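Local coordinates for dihydropteridine reductase (Caenorhabditis elegans, PDB 1OOE), which probably reduces quinonoid dihydrobiopterin to tetrahydrobiopterin with NADH or NADPH, working as a homodimer of the short-chain dehydrogenase/reductase family, at residues G123-G129 with S168-M174; G4-G10 with V73-V79. One frame throughout, in Å; residues are numbered along the deposited sequence.

Contact 1 (G123-G129 with S168-M174); sequences GLLQLTG and SAVLTIM
Leu-125 and Leu-127 of the 123-128 strand each offer both backbone N and O to the parallel strand 169-174, so that the ladder of bonds passes from Ala-169 N on Gly-123 O to Gly-129 N on Ile-173 O. The Leu-125 N to Ala-169 O bond is the straightest, 170° at the hydrogen. On one face Leu-125 and Val-170 lie side by side, CD2 to CG2 3.9 Å. Further along that face the Thr-172 hydroxyl leans on Leu-127, with OG1 3.6 Å from Leu-127 CB. Its methyl, CG2, sits 3.4 Å from Gly-129 N; a beta carbon on Gly-129 would collide with it, which suits glycine to the place. On the other face Leu-124 and Leu-171 cross at about a right angle, their CD1 atoms 3.9 Å apart. The Gln-126 chain, bent at chi2 (-94°), turns NE2 onto Leu-127 O in a weak 3.0 Å bond and against CG1 and CD1 of Ile-173. In the second shell, Thr-154 of helix 141-158 takes up Thr-172 OG1, while Trp-208 of helix 198-210 backs Leu-124 and Leu-171. Lys-147 NZ bonds the carbonyls of Thr-128 and Gly-129. Two parallel strands joined through helix 141-158, with helices on both faces, form the beta-alpha-beta unit of a Rossmann-type fold.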
ATOM      1  N   GLY A 123     -21.929  12.114   7.585  1.00  9.07           N
ATOM      2  CA  GLY A 123     -21.089  11.704   8.701  1.00  8.43           C
ATOM      3  C   GLY A 123     -19.602  11.818   8.428  1.00  8.99           C
ATOM      4  O   GLY A 123     -19.200  12.240   7.347  1.00 10.73           O
ATOM      5  N   LEU A 124     -18.789  11.425   9.406  1.00  9.15           N
ATOM      6  CA  LEU A 124     -17.336  11.507   9.284  1.00  9.04           C
ATOM      7  C   LEU A 124     -16.593  10.185   9.447  1.00  9.08           C
ATOM      8  O   LEU A 124     -16.864   9.423  10.371  1.00  8.14           O
ATOM      9  CB  LEU A 124     -16.788  12.486  10.330  1.00 10.45           C
ATOM     10  CG  LEU A 124     -15.267  12.544  10.513  1.00 11.56           C
ATOM     11  CD1 LEU A 124     -14.629  13.156   9.284  1.00 11.38           C
ATOM     12  CD2 LEU A 124     -14.922  13.359  11.757  1.00 11.17           C
ATOM     13  N   LEU A 125     -15.664   9.920   8.529  1.00  7.48           N
ATOM     14  CA  LEU A 125     -14.805   8.742   8.618  1.00  7.46           C
ATOM     15  C   LEU A 125     -13.404   9.322   8.797  1.00  7.85           C
ATOM     16  O   LEU A 125     -12.966  10.152   7.996  1.00  8.30           O
ATOM     17  CB  LEU A 125     -14.834   7.898   7.339  1.00  7.91           C
ATOM     18  CG  LEU A 125     -13.689   6.871   7.226  1.00  7.38           C
ATOM     19  CD1 LEU A 125     -13.840   5.791   8.297  1.00  8.89           C
ATOM     20  CD2 LEU A 125     -13.690   6.242   5.836  1.00  8.84           C
ATOM     21  N   GLN A 126     -12.718   8.922   9.860  1.00  6.62           N
ATOM     22  CA  GLN A 126     -11.360   9.404  10.099  1.00  6.29           C
ATOM     23  C   GLN A 126     -10.400   8.224  10.098  1.00  5.84           C
ATOM     24  O   GLN A 126     -10.667   7.190  10.710  1.00  8.01           O
ATOM     25  CB  GLN A 126     -11.286  10.158  11.431  1.00  7.49           C
ATOM     26  CG  GLN A 126      -9.870  10.462  11.915  1.00  7.35           C
ATOM     27  CD  GLN A 126      -9.349   9.399  12.862  1.00  9.10           C
ATOM     28  OE1 GLN A 126     -10.058   8.980  13.779  1.00 10.82           O
ATOM     29  NE2 GLN A 126      -8.104   8.963  12.657  1.00  9.50           N
ATOM     30  N   LEU A 127      -9.294   8.384   9.380  1.00  6.09           N
ATOM     31  CA  LEU A 127      -8.275   7.346   9.287  1.00  6.14           C
ATOM     32  C   LEU A 127      -6.960   7.923   9.790  1.00  5.64           C
ATOM     33  O   LEU A 127      -6.816   9.139   9.945  1.00  5.40           O
ATOM     34  CB  LEU A 127      -8.102   6.880   7.837  1.00  7.18           C
ATOM     35  CG  LEU A 127      -9.338   6.345   7.106  1.00  6.78           C
ATOM     36  CD1 LEU A 127      -8.958   5.997   5.677  1.00  7.73           C
ATOM     37  CD2 LEU A 127      -9.898   5.122   7.834  1.00  6.86           C
ATOM     38  N   THR A 128      -5.995   7.050  10.030  1.00  6.56           N
ATOM     39  CA  THR A 128      -4.701   7.499  10.515  1.00  7.66           C
ATOM     40  C   THR A 128      -3.614   7.189   9.500  1.00  7.02           C
ATOM     41  O   THR A 128      -3.384   6.030   9.164  1.00  7.91           O
ATOM     42  CB  THR A 128      -4.366   6.837  11.858  1.00  9.75           C
ATOM     43  OG1 THR A 128      -5.390   7.154  12.812  1.00  9.22           O
ATOM     44  CG2 THR A 128      -3.030   7.350  12.385  1.00 11.04           C
ATOM     45  N   GLY A 129      -2.958   8.236   9.007  1.00  7.20           N
ATOM     46  CA  GLY A 129      -1.896   8.060   8.033  1.00  8.57           C
ATOM     47  C   GLY A 129      -0.543   8.126   8.716  1.00  8.44           C
ATOM     48  O   GLY A 129      -0.390   7.630   9.827  1.00  8.65           O
ATOM     49  N   SER A 168     -20.846  12.950   3.061  1.00 12.94           N
ATOM     50  CA  SER A 168     -19.907  12.532   4.102  1.00 11.49           C
ATOM     51  C   SER A 168     -18.493  12.968   3.742  1.00 11.65           C
ATOM     52  O   SER A 168     -18.219  13.360   2.607  1.00 12.04           O
ATOM     53  CB  SER A 168     -19.940  11.011   4.287  1.00 11.34           C
ATOM     54  OG  SER A 168     -19.495  10.339   3.121  1.00 13.41           O
ATOM     55  N   ALA A 169     -17.593  12.898   4.716  1.00  9.88           N
ATOM     56  CA  ALA A 169     -16.208  13.285   4.480  1.00  9.99           C
ATOM     57  C   ALA A 169     -15.265  12.279   5.110  1.00  9.98           C
ATOM     58  O   ALA A 169     -15.610  11.623   6.093  1.00  8.66           O
ATOM     59  CB  ALA A 169     -15.941  14.670   5.067  1.00 11.93           C
ATOM     60  N   VAL A 170     -14.083  12.146   4.517  1.00  9.41           N
ATOM     61  CA  VAL A 170     -13.046  11.274   5.055  1.00  9.79           C
ATOM     62  C   VAL A 170     -11.863  12.199   5.348  1.00  9.49           C
ATOM     63  O   VAL A 170     -11.492  13.029   4.510  1.00  8.73           O
ATOM     64  CB  VAL A 170     -12.631  10.156   4.054  1.00 10.19           C
ATOM     65  CG1 VAL A 170     -12.169  10.758   2.740  1.00 11.76           C
ATOM     66  CG2 VAL A 170     -11.535   9.300   4.663  1.00 12.36           C
ATOM     67  N   LEU A 171     -11.314  12.093   6.555  1.00  7.97           N
ATOM     68  CA  LEU A 171     -10.176  12.914   6.969  1.00  6.88           C
ATOM     69  C   LEU A 171      -9.109  11.981   7.529  1.00  7.90           C
ATOM     70  O   LEU A 171      -9.417  11.071   8.296  1.00  8.35           O
ATOM     71  CB  LEU A 171     -10.602  13.933   8.036  1.00  9.93           C
ATOM     72  CG  LEU A 171     -11.647  14.971   7.606  1.00  9.62           C
ATOM     73  CD1 LEU A 171     -11.961  15.892   8.778  1.00 10.59           C
ATOM     74  CD2 LEU A 171     -11.129  15.770   6.412  1.00  9.98           C
ATOM     75  N   THR A 172      -7.854  12.205   7.144  1.00  8.67           N
ATOM     76  CA  THR A 172      -6.756  11.349   7.592  1.00  7.81           C
ATOM     77  C   THR A 172      -5.713  12.173   8.350  1.00  8.74           C
ATOM     78  O   THR A 172      -5.113  13.087   7.793  1.00  8.33           O
ATOM     79  CB  THR A 172      -6.128  10.633   6.371  1.00  8.43           C
ATOM     80  OG1 THR A 172      -7.087   9.717   5.821  1.00  8.21           O
ATOM     81  CG2 THR A 172      -4.880   9.859   6.765  1.00  7.18           C
ATOM     82  N   ILE A 173      -5.510  11.849   9.627  1.00  6.73           N
ATOM     83  CA  ILE A 173      -4.566  12.598  10.457  1.00  7.25           C
ATOM     84  C   ILE A 173      -3.132  12.077  10.423  1.00  7.71           C
ATOM     85  O   ILE A 173      -2.896  10.878  10.294  1.00  7.28           O
ATOM     86  CB  ILE A 173      -5.035  12.651  11.932  1.00  7.91           C
ATOM     87  CG1 ILE A 173      -5.066  11.246  12.539  1.00 11.45           C
ATOM     88  CG2 ILE A 173      -6.426  13.276  12.010  1.00  8.67           C
ATOM     89  CD1 ILE A 173      -5.411  11.227  14.023  1.00 12.44           C
ATOM     90  N   MET A 174      -2.179  12.998  10.546  1.00  6.49           N
ATOM     91  CA  MET A 174      -0.758  12.655  10.537  1.00  8.69           C
ATOM     92  C   MET A 174      -0.008  13.451  11.608  1.00  8.90           C
ATOM     93  O   MET A 174       0.701  14.414  11.307  1.00  7.84           O
ATOM     94  CB  MET A 174      -0.143  12.937   9.157  1.00  7.90           C
ATOM     95  CG  MET A 174      -0.861  12.258   7.987  1.00  8.48           C
ATOM     96  SD  MET A 174      -0.035  12.477   6.390  1.00  9.60           S
ATOM     97  CE  MET A 174      -0.091  14.287   6.212  1.00 10.45           C
TER

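Contact 2 (G4-G10 with V73-V79); sequences GKVIVYG and VDGVFCV
Strands 4-9 and 75-78 run parallel, 11° apart, with their axes 4.8 Å from each other at closest approach. Ile-7 and Tyr-9 supply N and O alternately to Gly-75, Phe-77 and Val-79; Phe-77 N meets Ile-7 O at 2.8 Å. The chain turns a corner at Asp-74, whose N bonds Lys-5 O. In the conformer described, Asp-74 OD1 also takes Lys-5 N (3.1 Å), a water links these two atoms, weakly at Lys-5 N, and OD2 forms a salt bridge with Lys-120. The Phe-77 ring lies beside Val-6 and Val-8: CG stands anti to the carbonyl carbon (chi1 -46°), which brings CE2 to 3.9 Å from Val-6 CB, and Val-8 CG2 meets the ring edge. Gly-75 C lies above one ring face, offset toward the rim; a beta carbon there would strike CE1, so glycine fits. Phe-23 meets the ring with planes at about 50°. Cutting Phe-77 back to an alanine here would probably open a gap beside Val-6 and Val-8 and leave Phe-23 without its ring neighbour. On the other face Ile-7 CG1 meets Val-73 CG1, from before the corner, and Cys-78 SG sits obliquely 4.6 Å from the Tyr-9 ring centroid. The chemistry is thus mainly apolar packing around backbone bonds; with Lys-5 O taken by Asp-74 N, Gly-75 N is buried without a partner.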
ATOM      1  N   GLY A   4     -25.759  10.565  20.036  1.00 24.50           N
ATOM      2  CA  GLY A   4     -25.406   9.895  18.799  1.00 20.28           C
ATOM      3  C   GLY A   4     -24.556   8.669  19.066  1.00 17.66           C
ATOM      4  O   GLY A   4     -24.350   8.292  20.216  1.00 16.55           O
ATOM      5  N   LYS A   5     -24.064   8.042  18.004  1.00 15.73           N
ATOM      6  CA  LYS A   5     -23.233   6.853  18.146  1.00 14.16           C
ATOM      7  C   LYS A   5     -21.965   6.998  17.313  1.00 14.00           C
ATOM      8  O   LYS A   5     -21.985   7.596  16.237  1.00 14.45           O
ATOM      9  CB  LYS A   5     -23.992   5.604  17.680  1.00 16.24           C
ATOM     10  CG  LYS A   5     -25.271   5.295  18.451  1.00 16.56           C
ATOM     11  CD  LYS A   5     -25.980   4.083  17.858  1.00 16.83           C
ATOM     12  CE  LYS A   5     -27.296   3.770  18.572  1.00 18.85           C
ATOM     13  NZ  LYS A   5     -28.321   4.845  18.408  1.00 17.88           N
ATOM     14  N   VAL A   6     -20.862   6.459  17.822  1.00 12.45           N
ATOM     15  CA  VAL A   6     -19.595   6.499  17.104  1.00 11.37           C
ATOM     16  C   VAL A   6     -18.842   5.189  17.305  1.00 11.33           C
ATOM     17  O   VAL A   6     -19.012   4.501  18.314  1.00  9.44           O
ATOM     18  CB  VAL A   6     -18.684   7.681  17.562  1.00 12.01           C
ATOM     19  CG1 VAL A   6     -19.343   9.011  17.227  1.00 12.82           C
ATOM     20  CG2 VAL A   6     -18.400   7.582  19.048  1.00 12.31           C
ATOM     21  N   ILE A   7     -18.026   4.842  16.318  1.00  9.99           N
ATOM     22  CA  ILE A   7     -17.216   3.632  16.363  1.00  9.58           C
ATOM     23  C   ILE A   7     -15.751   4.027  16.489  1.00  9.95           C
ATOM     24  O   ILE A   7     -15.273   4.898  15.762  1.00 10.67           O
ATOM     25  CB  ILE A   7     -17.382   2.804  15.067  1.00  9.00           C
ATOM     26  CG1 ILE A   7     -18.801   2.229  14.993  1.00  9.86           C
ATOM     27  CG2 ILE A   7     -16.322   1.701  15.000  1.00 11.30           C
ATOM     28  CD1 ILE A   7     -19.101   1.539  13.676  1.00 10.35           C
ATOM     29  N   VAL A   8     -15.047   3.404  17.430  1.00  9.03           N
ATOM     30  CA  VAL A   8     -13.626   3.667  17.620  1.00  8.44           C
ATOM     31  C   VAL A   8     -12.911   2.347  17.373  1.00  9.80           C
ATOM     32  O   VAL A   8     -13.012   1.412  18.170  1.00  9.99           O
ATOM     33  CB  VAL A   8     -13.299   4.151  19.058  1.00  8.90           C
ATOM     34  CG1 VAL A   8     -11.788   4.355  19.204  1.00  9.35           C
ATOM     35  CG2 VAL A   8     -14.023   5.456  19.354  1.00 10.02           C
ATOM     36  N   TYR A   9     -12.211   2.278  16.245  1.00  7.87           N
ATOM     37  CA  TYR A   9     -11.464   1.094  15.845  1.00 10.39           C
ATOM     38  C   TYR A   9     -10.065   1.327  16.413  1.00 10.27           C
ATOM     39  O   TYR A   9      -9.302   2.141  15.887  1.00 10.24           O
ATOM     40  CB  TYR A   9     -11.434   1.025  14.314  1.00 10.90           C
ATOM     41  CG  TYR A   9     -11.127  -0.328  13.706  1.00 12.41           C
ATOM     42  CD1 TYR A   9     -10.093  -1.125  14.196  1.00 13.00           C
ATOM     43  CD2 TYR A   9     -11.836  -0.779  12.592  1.00 12.41           C
ATOM     44  CE1 TYR A   9      -9.769  -2.342  13.583  1.00 14.09           C
ATOM     45  CE2 TYR A   9     -11.523  -1.984  11.976  1.00 13.42           C
ATOM     46  CZ  TYR A   9     -10.491  -2.761  12.470  1.00 14.42           C
ATOM     47  OH  TYR A   9     -10.173  -3.940  11.837  1.00 17.05           O
ATOM     48  N   GLY A  10      -9.753   0.620  17.497  1.00 10.14           N
ATOM     49  CA  GLY A  10      -8.467   0.770  18.165  1.00 10.26           C
ATOM     50  C   GLY A  10      -8.675   1.457  19.509  1.00 10.92           C
ATOM     51  O   GLY A  10      -7.817   2.204  19.982  1.00 10.72           O
ATOM     52  N   VAL A  73     -24.271   5.403  12.453  1.00 10.28           N
ATOM     53  CA  VAL A  73     -23.339   6.109  13.326  1.00 10.79           C
ATOM     54  C   VAL A  73     -22.977   7.476  12.751  1.00  9.82           C
ATOM     55  O   VAL A  73     -23.050   7.690  11.541  1.00 10.21           O
ATOM     56  CB  VAL A  73     -22.043   5.293  13.554  1.00 11.61           C
ATOM     57  CG1 VAL A  73     -22.378   3.960  14.226  1.00 12.58           C
ATOM     58  CG2 VAL A  73     -21.326   5.068  12.235  1.00 14.90           C
ATOM     59  N   ASP A  74     -22.585   8.396  13.626  1.00  9.38           N
ATOM     60  CA  ASP A  74     -22.214   9.750  13.216  1.00  9.55           C
ATOM     61  C   ASP A  74     -20.754   9.812  12.786  1.00  8.81           C
ATOM     62  O   ASP A  74     -20.340  10.735  12.087  1.00 10.01           O
ATOM     63  CB  ASP A  74     -22.452  10.735  14.361  1.00 12.10           C
ATOM     64  CG  ASP A  74     -23.907  10.783  14.788  1.00 13.79           C
ATOM     65  OD1 ASP A  74     -24.352   9.858  15.497  0.50 13.05           O
ATOM     66  OD2 ASP A  74     -24.607  11.740  14.403  0.50 13.46           O
ATOM     67  N   GLY A  75     -19.978   8.820  13.209  1.00  9.01           N
ATOM     68  CA  GLY A  75     -18.574   8.786  12.844  1.00  8.31           C
ATOM     69  C   GLY A  75     -17.919   7.442  13.092  1.00  7.87           C
ATOM     70  O   GLY A  75     -18.358   6.662  13.941  1.00  8.21           O
ATOM     71  N   VAL A  76     -16.881   7.169  12.309  1.00  7.18           N
ATOM     72  CA  VAL A  76     -16.086   5.948  12.422  1.00  7.93           C
ATOM     73  C   VAL A  76     -14.659   6.485  12.520  1.00  7.40           C
ATOM     74  O   VAL A  76     -14.184   7.153  11.606  1.00  8.12           O
ATOM     75  CB  VAL A  76     -16.227   5.055  11.160  1.00  6.57           C
ATOM     76  CG1 VAL A  76     -15.293   3.850  11.259  1.00  8.29           C
ATOM     77  CG2 VAL A  76     -17.671   4.580  11.019  1.00  8.16           C
ATOM     78  N   PHE A  77     -13.997   6.223  13.642  1.00  8.57           N
ATOM     79  CA  PHE A  77     -12.638   6.713  13.852  1.00  9.28           C
ATOM     80  C   PHE A  77     -11.674   5.540  13.963  1.00  8.37           C
ATOM     81  O   PHE A  77     -11.773   4.742  14.889  1.00  8.92           O
ATOM     82  CB  PHE A  77     -12.575   7.553  15.133  1.00 10.21           C
ATOM     83  CG  PHE A  77     -13.699   8.553  15.270  1.00  8.57           C
ATOM     84  CD1 PHE A  77     -14.069   9.368  14.201  1.00 11.06           C
ATOM     85  CD2 PHE A  77     -14.375   8.686  16.479  1.00  9.76           C
ATOM     86  CE1 PHE A  77     -15.096  10.302  14.336  1.00 11.03           C
ATOM     87  CE2 PHE A  77     -15.404   9.617  16.626  1.00 10.31           C
ATOM     88  CZ  PHE A  77     -15.766  10.427  15.554  1.00 11.90           C
ATOM     89  N   CYS A  78     -10.739   5.445  13.020  1.00  7.88           N
ATOM     90  CA  CYS A  78      -9.773   4.350  13.014  1.00  8.73           C
ATOM     91  C   CYS A  78      -8.375   4.816  13.399  1.00  9.77           C
ATOM     92  O   CYS A  78      -7.737   5.562  12.654  1.00  9.52           O
ATOM     93  CB  CYS A  78      -9.732   3.701  11.629  1.00  7.30           C
ATOM     94  SG  CYS A  78      -8.722   2.202  11.541  1.00  9.30           S
ATOM     95  N   VAL A  79      -7.905   4.366  14.559  1.00  9.33           N
ATOM     96  CA  VAL A  79      -6.583   4.735  15.059  1.00 10.03           C
ATOM     97  C   VAL A  79      -5.762   3.506  15.453  1.00 12.67           C
ATOM     98  O   VAL A  79      -4.809   3.605  16.233  1.00 14.53           O
ATOM     99  CB  VAL A  79      -6.703   5.675  16.284  1.00 11.81           C
ATOM    100  CG1 VAL A  79      -7.291   7.011  15.848  1.00 10.05           C
ATOM    101  CG2 VAL A  79      -7.580   5.033  17.362  1.00 10.96           C
TER
HETATM  102  O   HOH W   1     -25.970   7.790  15.653  1.00 28.59           O

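In the fold
Along the chain contact 2 closes before contact 1 opens, and their centres lie about 10 Å apart in one mixed, mostly parallel sheet. Strands 73-78 and 123-128 are neighbours there, so the four strands follow in the order 4-9, 73-78, 123-128, 169-175. The seam between the contacts is bonded as well: Gln-126 N lies 2.9 Å from Val-76 O, and Thr-128 OG1 probably bonds Cys-78 O. Helix 93-118, which packs on Tyr-9 and Cys-78, leads from contact 2 toward contact 1, whereas helix 141-158 joins the two strands of contact 1. Together they build the middle of the Rossmann-type domain, whose glycine-rich turn after strand 4-9 is consistent with dinucleotide binding.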